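Local coordinates for protein pyridoxamine 5-phosphate-dependent dehydrase (Escherichia coli, PDB 3B8X) that removes the C3'-hydroxyl group from GDP-4-keto-6-deoxy-D-mannose in L-colitose biosynthesis, using a vitamin B6 cofactor in a combined transamination and deoxygenation, at residues L283-D288 with D380-L385; P290-Q295 with F306-K311; L8-W13 with G372-E377. The protein carries 1 engineered substitution. All coordinates share one frame; numbering follows the deposited sequence.

Contact 1: residues L283-D288 with D380-L385. With NA (sodium ion), chain L.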
loop_
_atom_site.group_PDB
_atom_site.type_symbol
_atom_site.label_atom_id
_atom_site.label_comp_id
_atom_site.label_asym_id
_atom_site.label_seq_id
_atom_site.Cartn_x
_atom_site.Cartn_y
_atom_site.Cartn_z
ATOM N N LEU B 283 25.889 -5.522 -26.331
ATOM C CA LEU B 283 26.716 -6.706 -26.174
ATOM C C LEU B 283 27.821 -6.710 -27.227
ATOM O O LEU B 283 28.978 -7.041 -26.944
ATOM C CB LEU B 283 25.884 -7.991 -26.264
ATOM C CG LEU B 283 24.954 -8.210 -25.051
ATOM C CD1 LEU B 283 24.035 -9.439 -25.181
ATOM C CD2 LEU B 283 25.688 -8.173 -23.667
ATOM N N ASP B 284 27.468 -6.336 -28.445
ATOM C CA ASP B 284 28.462 -6.345 -29.500
ATOM C C ASP B 284 29.507 -5.287 -29.163
ATOM O O ASP B 284 30.712 -5.461 -29.356
ATOM C CB ASP B 284 27.807 -6.048 -30.839
ATOM C CG ASP B 284 28.793 -5.561 -31.868
ATOM O OD1 ASP B 284 29.811 -6.259 -32.086
ATOM O OD2 ASP B 284 28.565 -4.480 -32.452
ATOM N N LYS B 285 29.059 -4.186 -28.592
ATOM C CA LYS B 285 30.021 -3.157 -28.246
ATOM C C LYS B 285 30.919 -3.358 -27.012
ATOM O O LYS B 285 31.999 -2.748 -26.903
ATOM C CB LYS B 285 29.285 -1.825 -28.131
ATOM C CG LYS B 285 28.874 -1.302 -29.456
ATOM C CD LYS B 285 29.599 0.002 -29.612
ATOM C CE LYS B 285 30.390 0.055 -30.885
ATOM N NZ LYS B 285 30.946 1.429 -30.961
ATOM N N PHE B 286 30.426 -4.118 -26.037
ATOM C CA PHE B 286 31.156 -4.337 -24.802
ATOM C C PHE B 286 31.613 -5.784 -24.629
ATOM O O PHE B 286 32.081 -6.162 -23.549
ATOM C CB PHE B 286 30.241 -3.957 -23.629
ATOM C CG PHE B 286 30.111 -2.472 -23.421
ATOM C CD1 PHE B 286 29.136 -1.757 -24.093
ATOM C CD2 PHE B 286 30.986 -1.793 -22.584
ATOM C CE1 PHE B 286 29.015 -0.398 -23.900
ATOM C CE2 PHE B 286 30.888 -0.414 -22.419
ATOM C CZ PHE B 286 29.898 0.272 -23.071
ATOM N N LYS B 287 31.440 -6.605 -25.659
ATOM C CA LYS B 287 31.772 -8.018 -25.494
ATOM C C LYS B 287 33.180 -8.393 -25.039
ATOM O O LYS B 287 33.352 -9.288 -24.194
ATOM C CB LYS B 287 31.131 -8.954 -26.529
ATOM C CG LYS B 287 31.907 -9.107 -27.815
ATOM C CD LYS B 287 31.152 -8.469 -28.984
ATOM C CE LYS B 287 31.922 -8.593 -30.302
ATOM N NZ LYS B 287 32.076 -7.325 -31.103
ATOM N N ASP B 288 34.181 -7.670 -25.535
ATOM C CA ASP B 288 35.535 -7.955 -25.093
ATOM C C ASP B 288 36.060 -6.797 -24.270
ATOM O O ASP B 288 37.210 -6.391 -24.391
ATOM C CB ASP B 288 36.447 -8.214 -26.283
ATOM C CG ASP B 288 36.223 -9.577 -26.889
ATOM O OD1 ASP B 288 36.472 -10.586 -26.181
ATOM O OD2 ASP B 288 35.781 -9.616 -28.064
ATOM N N ASP B 380 23.375 5.785 -30.317
ATOM C CA ASP B 380 24.372 6.847 -30.040
ATOM C C ASP B 380 24.800 6.847 -28.607
ATOM O O ASP B 380 25.962 7.084 -28.283
ATOM C CB ASP B 380 23.853 8.236 -30.420
ATOM C CG ASP B 380 23.496 8.329 -31.897
ATOM O OD1 ASP B 380 24.156 7.642 -32.710
ATOM O OD2 ASP B 380 22.515 9.023 -32.229
ATOM N N GLU B 381 23.825 6.615 -27.746
ATOM C CA GLU B 381 24.059 6.582 -26.319
ATOM C C GLU B 381 24.992 5.438 -25.940
ATOM O O GLU B 381 25.786 5.547 -25.019
ATOM C CB GLU B 381 22.713 6.485 -25.593
ATOM C CG GLU B 381 21.882 7.760 -25.682
ATOM C CD GLU B 381 20.962 7.769 -26.904
ATOM O OE1 GLU B 381 21.227 7.000 -27.838
ATOM O OE2 GLU B 381 19.964 8.523 -26.951
ATOM N N ILE B 382 24.868 4.319 -26.631
ATOM C CA ILE B 382 25.748 3.176 -26.327
ATOM C C ILE B 382 27.169 3.393 -26.837
ATOM O O ILE B 382 28.157 2.949 -26.228
ATOM C CB ILE B 382 25.165 1.868 -26.905
ATOM C CG1 ILE B 382 24.055 1.362 -25.989
ATOM C CG2 ILE B 382 26.222 0.761 -26.969
ATOM C CD1 ILE B 382 23.089 0.398 -26.704
ATOM N N ASP B 383 27.278 4.015 -28.004
ATOM C CA ASP B 383 28.603 4.315 -28.559
ATOM C C ASP B 383 29.276 5.212 -27.532
ATOM O O ASP B 383 30.488 5.173 -27.262
ATOM C CB ASP B 383 28.455 5.199 -29.806
ATOM C CG ASP B 383 27.957 4.446 -31.042
ATOM O OD1 ASP B 383 28.174 3.222 -31.144
ATOM O OD2 ASP B 383 27.374 5.101 -31.940
ATOM N N TYR B 384 28.479 6.143 -27.056
ATOM C CA TYR B 384 28.986 7.148 -26.146
ATOM C C TYR B 384 29.469 6.446 -24.888
ATOM O O TYR B 384 30.590 6.662 -24.401
ATOM C CB TYR B 384 27.846 8.150 -25.853
ATOM C CG TYR B 384 28.205 9.326 -24.975
ATOM C CD1 TYR B 384 29.368 10.074 -25.188
ATOM C CD2 TYR B 384 27.371 9.694 -23.912
ATOM C CE1 TYR B 384 29.692 11.170 -24.351
ATOM C CE2 TYR B 384 27.683 10.771 -23.078
ATOM C CZ TYR B 384 28.847 11.508 -23.296
ATOM O OH TYR B 384 29.161 12.578 -22.468
ATOM N N LEU B 385 28.603 5.590 -24.359
ATOM C CA LEU B 385 28.908 4.849 -23.142
ATOM C C LEU B 385 30.212 4.061 -23.298
ATOM O O LEU B 385 31.086 4.124 -22.415
ATOM C CB LEU B 385 27.734 3.943 -22.815
ATOM C CG LEU B 385 27.893 2.867 -21.746
ATOM C CD1 LEU B 385 27.704 3.499 -20.388
ATOM C CD2 LEU B 385 26.747 1.920 -22.012
HETATM NA NA NA L . 19.747 8.977 -31.354
HETATM O O HOH W 1 31.814 3.777 -29.256
HETATM O O HOH W 2 20.565 6.888 -30.527
HETATM O O HOH W 3 20.654 10.421 -29.083
HETATM O O HOH W 4 17.459 8.687 -30.176
HETATM O O HOH W 5 19.937 8.058 -33.552
HETATM O O HOH W 6 20.082 11.079 -32.570
#

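Contact 2: residues P290-Q295 with F306-K311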
loop_
_atom_site.group_PDB
_atom_site.type_symbol
_atom_site.label_atom_id
_atom_site.label_comp_id
_atom_site.label_asym_id
_atom_site.label_seq_id
_atom_site.Cartn_x
_atom_site.Cartn_y
_atom_site.Cartn_z
ATOM N N PRO B 290 37.882 -4.709 -21.803
ATOM C CA PRO B 290 39.102 -5.027 -21.065
ATOM C C PRO B 290 38.925 -5.023 -19.565
ATOM O O PRO B 290 39.736 -5.604 -18.872
ATOM C CB PRO B 290 40.069 -3.892 -21.444
ATOM C CG PRO B 290 39.155 -2.740 -21.746
ATOM C CD PRO B 290 38.012 -3.411 -22.497
ATOM N N TYR B 291 37.928 -4.328 -19.038
ATOM C CA TYR B 291 37.802 -4.330 -17.581
ATOM C C TYR B 291 36.394 -4.457 -17.023
ATOM O O TYR B 291 36.186 -4.311 -15.808
ATOM C CB TYR B 291 38.551 -3.157 -16.936
ATOM C CG TYR B 291 38.097 -1.787 -17.389
ATOM C CD1 TYR B 291 36.957 -1.187 -16.845
ATOM C CD2 TYR B 291 38.839 -1.074 -18.327
ATOM C CE1 TYR B 291 36.577 0.117 -17.212
ATOM C CE2 TYR B 291 38.431 0.207 -18.749
ATOM C CZ TYR B 291 37.335 0.800 -18.159
ATOM O OH TYR B 291 36.956 2.047 -18.584
ATOM N N LEU B 292 35.431 -4.693 -17.907
ATOM C CA LEU B 292 34.063 -4.817 -17.437
ATOM C C LEU B 292 33.357 -6.042 -17.977
ATOM O O LEU B 292 33.422 -6.275 -19.188
ATOM C CB LEU B 292 33.249 -3.591 -17.825
ATOM C CG LEU B 292 33.719 -2.201 -17.399
ATOM C CD1 LEU B 292 32.851 -1.151 -18.151
ATOM C CD2 LEU B 292 33.495 -2.060 -15.972
ATOM N N ASP B 293 32.680 -6.781 -17.078
ATOM C CA ASP B 293 31.865 -7.922 -17.517
ATOM C C ASP B 293 30.420 -7.493 -17.650
ATOM O O ASP B 293 29.949 -6.621 -16.923
ATOM C CB ASP B 293 31.931 -9.071 -16.497
ATOM C CG ASP B 293 33.201 -9.877 -16.626
ATOM O OD1 ASP B 293 33.478 -10.286 -17.776
ATOM O OD2 ASP B 293 33.946 -10.030 -15.619
ATOM N N VAL B 294 29.705 -8.093 -18.594
ATOM C CA VAL B 294 28.288 -7.769 -18.747
ATOM C C VAL B 294 27.392 -8.937 -18.280
ATOM O O VAL B 294 27.876 -9.985 -17.823
ATOM C CB VAL B 294 27.976 -7.396 -20.206
ATOM C CG1 VAL B 294 28.806 -6.139 -20.632
ATOM C CG2 VAL B 294 28.277 -8.561 -21.137
ATOM N N GLN B 295 26.077 -8.776 -18.354
ATOM C CA GLN B 295 25.200 -9.844 -17.895
ATOM C C GLN B 295 25.100 -10.974 -18.943
ATOM O O GLN B 295 24.969 -10.716 -20.144
ATOM C CB GLN B 295 23.790 -9.295 -17.541
ATOM C CG GLN B 295 22.747 -10.282 -16.929
ATOM C CD GLN B 295 21.495 -9.547 -16.435
ATOM O OE1 GLN B 295 21.149 -8.492 -16.971
ATOM N NE2 GLN B 295 20.843 -10.074 -15.396
ATOM N N PHE B 306 21.401 -2.176 -18.336
ATOM C CA PHE B 306 22.685 -2.753 -18.715
ATOM C C PHE B 306 23.682 -2.751 -17.567
ATOM O O PHE B 306 24.268 -1.699 -17.234
ATOM C CB PHE B 306 23.234 -1.891 -19.858
ATOM C CG PHE B 306 22.432 -2.007 -21.107
ATOM C CD1 PHE B 306 21.997 -0.870 -21.789
ATOM C CD2 PHE B 306 22.063 -3.273 -21.567
ATOM C CE1 PHE B 306 21.297 -0.999 -22.989
ATOM C CE2 PHE B 306 21.334 -3.433 -22.751
ATOM C CZ PHE B 306 20.917 -2.276 -23.427
ATOM N N SER B 307 23.940 -3.934 -17.005
ATOM C CA SER B 307 24.846 -4.035 -15.878
ATOM C C SER B 307 26.296 -4.166 -16.327
ATOM O O SER B 307 26.581 -4.637 -17.429
ATOM C CB SER B 307 24.510 -5.297 -15.073
ATOM O OG SER B 307 24.779 -6.453 -15.858
ATOM N N PHE B 308 27.186 -3.761 -15.420
ATOM C CA PHE B 308 28.635 -3.912 -15.569
ATOM C C PHE B 308 29.190 -4.377 -14.243
ATOM O O PHE B 308 28.656 -4.039 -13.182
ATOM C CB PHE B 308 29.304 -2.579 -15.812
ATOM C CG PHE B 308 29.029 -2.012 -17.146
ATOM C CD1 PHE B 308 28.406 -0.790 -17.248
ATOM C CD2 PHE B 308 29.376 -2.705 -18.296
ATOM C CE1 PHE B 308 28.150 -0.229 -18.468
ATOM C CE2 PHE B 308 29.090 -2.154 -19.540
ATOM C CZ PHE B 308 28.470 -0.910 -19.616
ATOM N N ILE B 309 30.245 -5.184 -14.322
ATOM C CA ILE B 309 30.956 -5.661 -13.151
ATOM C C ILE B 309 32.443 -5.589 -13.512
ATOM O O ILE B 309 32.892 -6.093 -14.550
ATOM C CB ILE B 309 30.510 -7.077 -12.672
ATOM C CG1 ILE B 309 29.213 -6.950 -11.886
ATOM C CG2 ILE B 309 31.499 -7.609 -11.611
ATOM C CD1 ILE B 309 28.393 -8.180 -11.900
ATOM N N ILE B 310 33.177 -4.876 -12.670
ATOM C CA ILE B 310 34.591 -4.667 -12.856
ATOM C C ILE B 310 35.291 -5.990 -12.656
ATOM O O ILE B 310 35.064 -6.699 -11.671
ATOM C CB ILE B 310 35.111 -3.635 -11.843
ATOM C CG1 ILE B 310 34.409 -2.290 -12.036
ATOM C CG2 ILE B 310 36.634 -3.466 -11.901
ATOM C CD1 ILE B 310 34.887 -1.173 -11.070
ATOM N N LYS B 311 36.119 -6.324 -13.635
ATOM C CA LYS B 311 36.909 -7.546 -13.624
ATOM C C LYS B 311 37.966 -7.495 -12.509
ATOM O O LYS B 311 38.696 -6.495 -12.329
ATOM C CB LYS B 311 37.610 -7.701 -14.972
ATOM C CG LYS B 311 36.682 -8.103 -16.110
ATOM C CD LYS B 311 37.392 -8.054 -17.459
ATOM C CE LYS B 311 36.757 -9.011 -18.461
ATOM N NZ LYS B 311 36.592 -8.355 -19.777
HETATM O O HOH W 7 27.258 -7.310 -15.446
HETATM O O HOH W 8 33.682 -9.403 -13.285
HETATM O O HOH W 9 22.192 -6.039 -17.954
HETATM O O HOH W 10 25.059 -6.237 -18.869
#

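Contact 3: residues L8-W13 with G372-E377. With NA (sodium ion), chain K.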
loop_
_atom_site.group_PDB
_atom_site.type_symbol
_atom_site.label_atom_id
_atom_site.label_comp_id
_atom_site.label_asym_id
_atom_site.label_seq_id
_atom_site.Cartn_x
_atom_site.Cartn_y
_atom_site.Cartn_z
ATOM N N LEU B 8 18.517 7.143 -17.072
ATOM C CA LEU B 8 17.959 5.821 -16.852
ATOM C C LEU B 8 16.628 5.465 -17.535
ATOM O O LEU B 8 16.433 4.330 -17.912
ATOM C CB LEU B 8 17.854 5.556 -15.341
ATOM C CG LEU B 8 18.373 4.214 -14.847
ATOM C CD1 LEU B 8 19.884 4.258 -14.691
ATOM C CD2 LEU B 8 17.625 3.894 -13.534
ATOM N N ALA B 9 15.655 6.362 -17.610
ATOM C CA ALA B 9 14.368 5.998 -18.217
ATOM C C ALA B 9 13.847 7.211 -18.964
ATOM O O ALA B 9 14.349 8.311 -18.770
ATOM C CB ALA B 9 13.368 5.597 -17.104
ATOM N N SER B 10 12.869 6.993 -19.835
ATOM C CA SER B 10 12.224 8.067 -20.582
ATOM C C SER B 10 10.723 7.753 -20.616
ATOM O O SER B 10 10.272 6.726 -20.085
ATOM C CB SER B 10 12.854 8.253 -21.969
ATOM O OG SER B 10 12.926 7.038 -22.710
ATOM N N SER B 11 9.924 8.676 -21.132
ATOM C CA SER B 11 8.473 8.439 -21.176
ATOM C C SER B 11 8.139 7.314 -22.158
ATOM O O SER B 11 8.708 7.271 -23.263
ATOM C CB SER B 11 7.729 9.715 -21.603
ATOM O OG SER B 11 6.329 9.509 -21.619
ATOM N N THR B 12 7.184 6.455 -21.789
ATOM C CA THR B 12 6.715 5.371 -22.659
ATOM C C THR B 12 5.298 5.701 -23.142
ATOM O O THR B 12 4.646 4.882 -23.775
ATOM C CB THR B 12 6.603 4.070 -21.869
ATOM O OG1 THR B 12 5.728 4.307 -20.757
ATOM C CG2 THR B 12 7.948 3.697 -21.373
ATOM N N TRP B 13 4.832 6.920 -22.851
ATOM C CA TRP B 13 3.500 7.338 -23.213
ATOM C C TRP B 13 3.460 8.208 -24.449
ATOM O O TRP B 13 4.407 8.956 -24.761
ATOM C CB TRP B 13 2.890 8.218 -22.129
ATOM C CG TRP B 13 2.648 7.577 -20.801
ATOM C CD1 TRP B 13 2.883 6.290 -20.445
ATOM C CD2 TRP B 13 1.991 8.190 -19.693
ATOM N NE1 TRP B 13 2.448 6.070 -19.152
ATOM C CE2 TRP B 13 1.921 7.239 -18.663
ATOM C CE3 TRP B 13 1.464 9.473 -19.465
ATOM C CZ2 TRP B 13 1.426 7.553 -17.383
ATOM C CZ3 TRP B 13 0.931 9.776 -18.216
ATOM C CH2 TRP B 13 0.930 8.813 -17.180
ATOM N N GLY B 372 21.067 2.721 -18.116
ATOM C CA GLY B 372 19.764 2.368 -18.595
ATOM C C GLY B 372 19.529 1.669 -19.924
ATOM O O GLY B 372 20.311 1.728 -20.874
ATOM N N ASN B 373 18.383 1.011 -19.988
ATOM C CA ASN B 373 17.940 0.540 -21.319
ATOM C C ASN B 373 16.544 1.165 -21.508
ATOM O O ASN B 373 15.817 1.398 -20.545
ATOM C CB ASN B 373 17.947 -0.989 -21.459
ATOM C CG ASN B 373 17.742 -1.439 -22.921
ATOM O OD1 ASN B 373 17.789 -0.625 -23.850
ATOM N ND2 ASN B 373 17.499 -2.739 -23.114
ATOM N N HIS B 374 16.155 1.485 -22.730
ATOM C CA HIS B 374 14.851 2.093 -22.963
ATOM C C HIS B 374 14.138 1.400 -24.121
ATOM O O HIS B 374 14.758 0.672 -24.896
ATOM C CB HIS B 374 14.985 3.614 -23.374
ATOM C CG HIS B 374 15.765 4.457 -22.415
ATOM N ND1 HIS B 374 15.377 5.735 -22.079
ATOM C CD2 HIS B 374 16.925 4.228 -21.750
ATOM C CE1 HIS B 374 16.262 6.254 -21.244
ATOM N NE2 HIS B 374 17.231 5.379 -21.061
ATOM N N GLN B 375 12.862 1.730 -24.300
ATOM C CA GLN B 375 12.039 1.184 -25.385
ATOM C C GLN B 375 12.218 1.979 -26.669
ATOM O O GLN B 375 11.437 1.863 -27.586
ATOM C CB GLN B 375 10.568 1.232 -24.982
ATOM C CG GLN B 375 9.923 2.639 -24.934
ATOM C CD GLN B 375 10.550 3.659 -23.950
ATOM O OE1 GLN B 375 11.124 3.312 -22.910
ATOM N NE2 GLN B 375 10.422 4.930 -24.290
ATOM N N ILE B 376 13.222 2.844 -26.683
ATOM C CA ILE B 376 13.612 3.693 -27.812
ATOM C C ILE B 376 15.074 3.311 -28.157
ATOM O O ILE B 376 15.842 3.024 -27.251
ATOM C CB ILE B 376 13.630 5.200 -27.339
ATOM C CG1 ILE B 376 12.260 5.645 -26.850
ATOM C CG2 ILE B 376 14.056 6.143 -28.452
ATOM C CD1 ILE B 376 12.338 6.431 -25.565
ATOM N N GLU B 377 15.468 3.294 -29.432
ATOM C CA GLU B 377 16.850 2.931 -29.783
ATOM C C GLU B 377 17.828 3.794 -29.027
ATOM O O GLU B 377 17.575 4.977 -28.833
ATOM C CB GLU B 377 17.137 3.016 -31.293
ATOM C CG GLU B 377 17.050 4.432 -31.900
ATOM C CD GLU B 377 18.368 5.206 -31.920
ATOM O OE1 GLU B 377 19.425 4.687 -31.509
ATOM O OE2 GLU B 377 18.345 6.382 -32.325
HETATM NA NA NA K . 15.178 2.238 -18.137
HETATM O O HOH W 11 12.293 4.365 -20.726
HETATM O O HOH W 12 17.003 1.008 -17.137
HETATM O O HOH W 13 13.987 0.079 -17.536
HETATM O O HOH W 14 14.974 2.116 -15.277
HETATM O O HOH W 15 13.058 2.779 -18.892
#

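Contact 1: residues L283-D288 with D380-L385
The tip of the Phe286 ring meets Leu385: CZ of Phe286 lies 3.5 Å from CG of Leu385, and the two side chains cross at about a right angle. The leucine comes in with CG anti to its backbone N (chi1 169°), which brings CG and CD2 against CZ and CE1 of the ring. Beside this pair, CG2 of Ile382 lies 4.2 Å from CB of Lys285, where the lysine chain crosses it obliquely. Two helices thus meet here, the C-terminal part of helix 255-286 and helix 379-388 near the C-terminus, with an apolar seam between them and polar contacts at its margin. There Lys285 bends at chi2 and chi3 and sends NZ to OD1 of Asp383, a salt bridge with a weak hydrogen bond at 3.3 Å. The same NZ donates to a water that in turn donates to the backbone O of Asp383, so the ammonium reaches Asp383 directly and again through water. Asp383 OD1 has a stronger partner in the hydroxyl of Tyr281, one turn before Lys285. Phe282 backs the seam, touching Phe286, Ile382 and Leu385. At the start of 380-385, Asp380 OD2 binds a sodium ion at 2.9 Å; five waters complete its shell.

Contact 2: residues P290-Q295 with F306-K311
One face of the Phe308 ring carries CD1 of Leu292, a CH-pi contact 4.1 Å from the ring centroid and 22° off the normal, displaced toward the rim. At the ring's edge, near its plane, lies the backbone O of Asp293, while CG1 of Val294 approaches obliquely, its side chain running beside the phenylalanine and pointing the same way. The rings of Phe282 and Phe286 also meet Phe308. Leu292 divides its branches: CD1 goes to the ring and CD2 to CG1 of Ile310, 4.0 Å away, on the same side of the sheet.

The backbone beneath is an antiparallel beta hairpin, strands 292-293 and 305-310, at the margin of a four-stranded sheet. Asp293 and Ile309 form the hydrogen-bonded pair: Asp293 N reaches Ile309 O at 2.6 Å, nearly straight at 176°, and Ile309 N returns a more bent bond (141°) to Asp293 O. Leu292 and Ile310 are the non-hydrogen-bonded pair. One step further, Lys311 N donates to Tyr291 O from above the carbonyl plane. Toward Gln295 the strands part and waters take over: one accepts from Gln295 N and donates to Ser307 O, and another links Gln295 OE1 to Ser307 N. Gln295 NE2 turns elsewhere, to Thr113 O and Leu137 O.

The aliphatic part of Lys311 crosses Asp293, Lys311 CG lying 3.4 Å from Asp293 OD2. Lys311 NZ, whose position is less certain, is modelled 4.2 Å from Asp293 OD1; the opposite charges may still attract, though not as a salt bridge, and pairing here rests on backbone bonds, bridging water and apolar contact.

Contact 3: residues L8-W13 with G372-E377
Leu8 begins residues 8-13 with its backbone O bound to a sodium ion at 2.5 Å. Asn373 O binds the same ion at 2.6 Å, and four waters fill the remaining places. Close to this site, Leu8 O lies 3.9 Å from CA of Gly372; Gly372 has no side chain, and a CB at its position would lie only 2.7 Å from Leu8 O, so the close approach depends on its bare CA. Leu8 belongs to the pocket of the bound GDP-perosamine–cofactor adduct, which also touches Ala9. Ala9 C lies 3.5 Å from His374 CE1.

Ser10 is the polar centre. Its OG sits between its own backbone N and carbonyl carbon (chi1 52°) and meets the edge of the His374 imidazole, hydrogen-bonded to ND1 at 2.8 Å. Across the ring NE2 bonds to Pro7 O, so the imidazole is tied at both nitrogens and its rotation fixed. CD1 of Ile376 closes on Ser10 OG at 3.0 Å, a tight fit. Water joins Ser10 N to Gln375 OE1.

Ser11 OG accepts from Trp13 N, closing an ST turn. At Thr12, CG2 crosses the Gln375 amide, 3.5 Å from OE1, and OG1 bonds to Gln264. Beyond it, the Trp13 ring meets Phe30 of the second subunit.

NE2 of His374 presumably carries a proton to serve the Pro7 carbonyl. Either Ser10 OG or His374 ND1 could be the donor between them; a neutral imidazole would leave ND1 to accept. The sodium ion joins the two loops through one carbonyl from each, and a bound water adds a link to Asn373 N.

Contacts 1 and 2, centres about 12 Å apart, share one apolar cluster: CD2 of Phe286 lies 3.6 Å from CE2 of Phe308, and CD2 of Leu283 is 3.6 Å from CG2 of Val294. Helix 255-286 is followed, after a short loop, by strand 292-293, so the chain passes from one contact to the other. Contact 3 lies about 21 Å from contact 2 between centres, yet CZ of Phe306 comes within 3.3 Å of CG of Asn373. Contacts 1 and 3, about 17 Å apart, adjoin only in sequence, at 372-377 and 380-385. Contact 3 is nearest the active site, with Leu8's side chain about 4 Å from the ligand, against about 11 Å for Gln295 of contact 2.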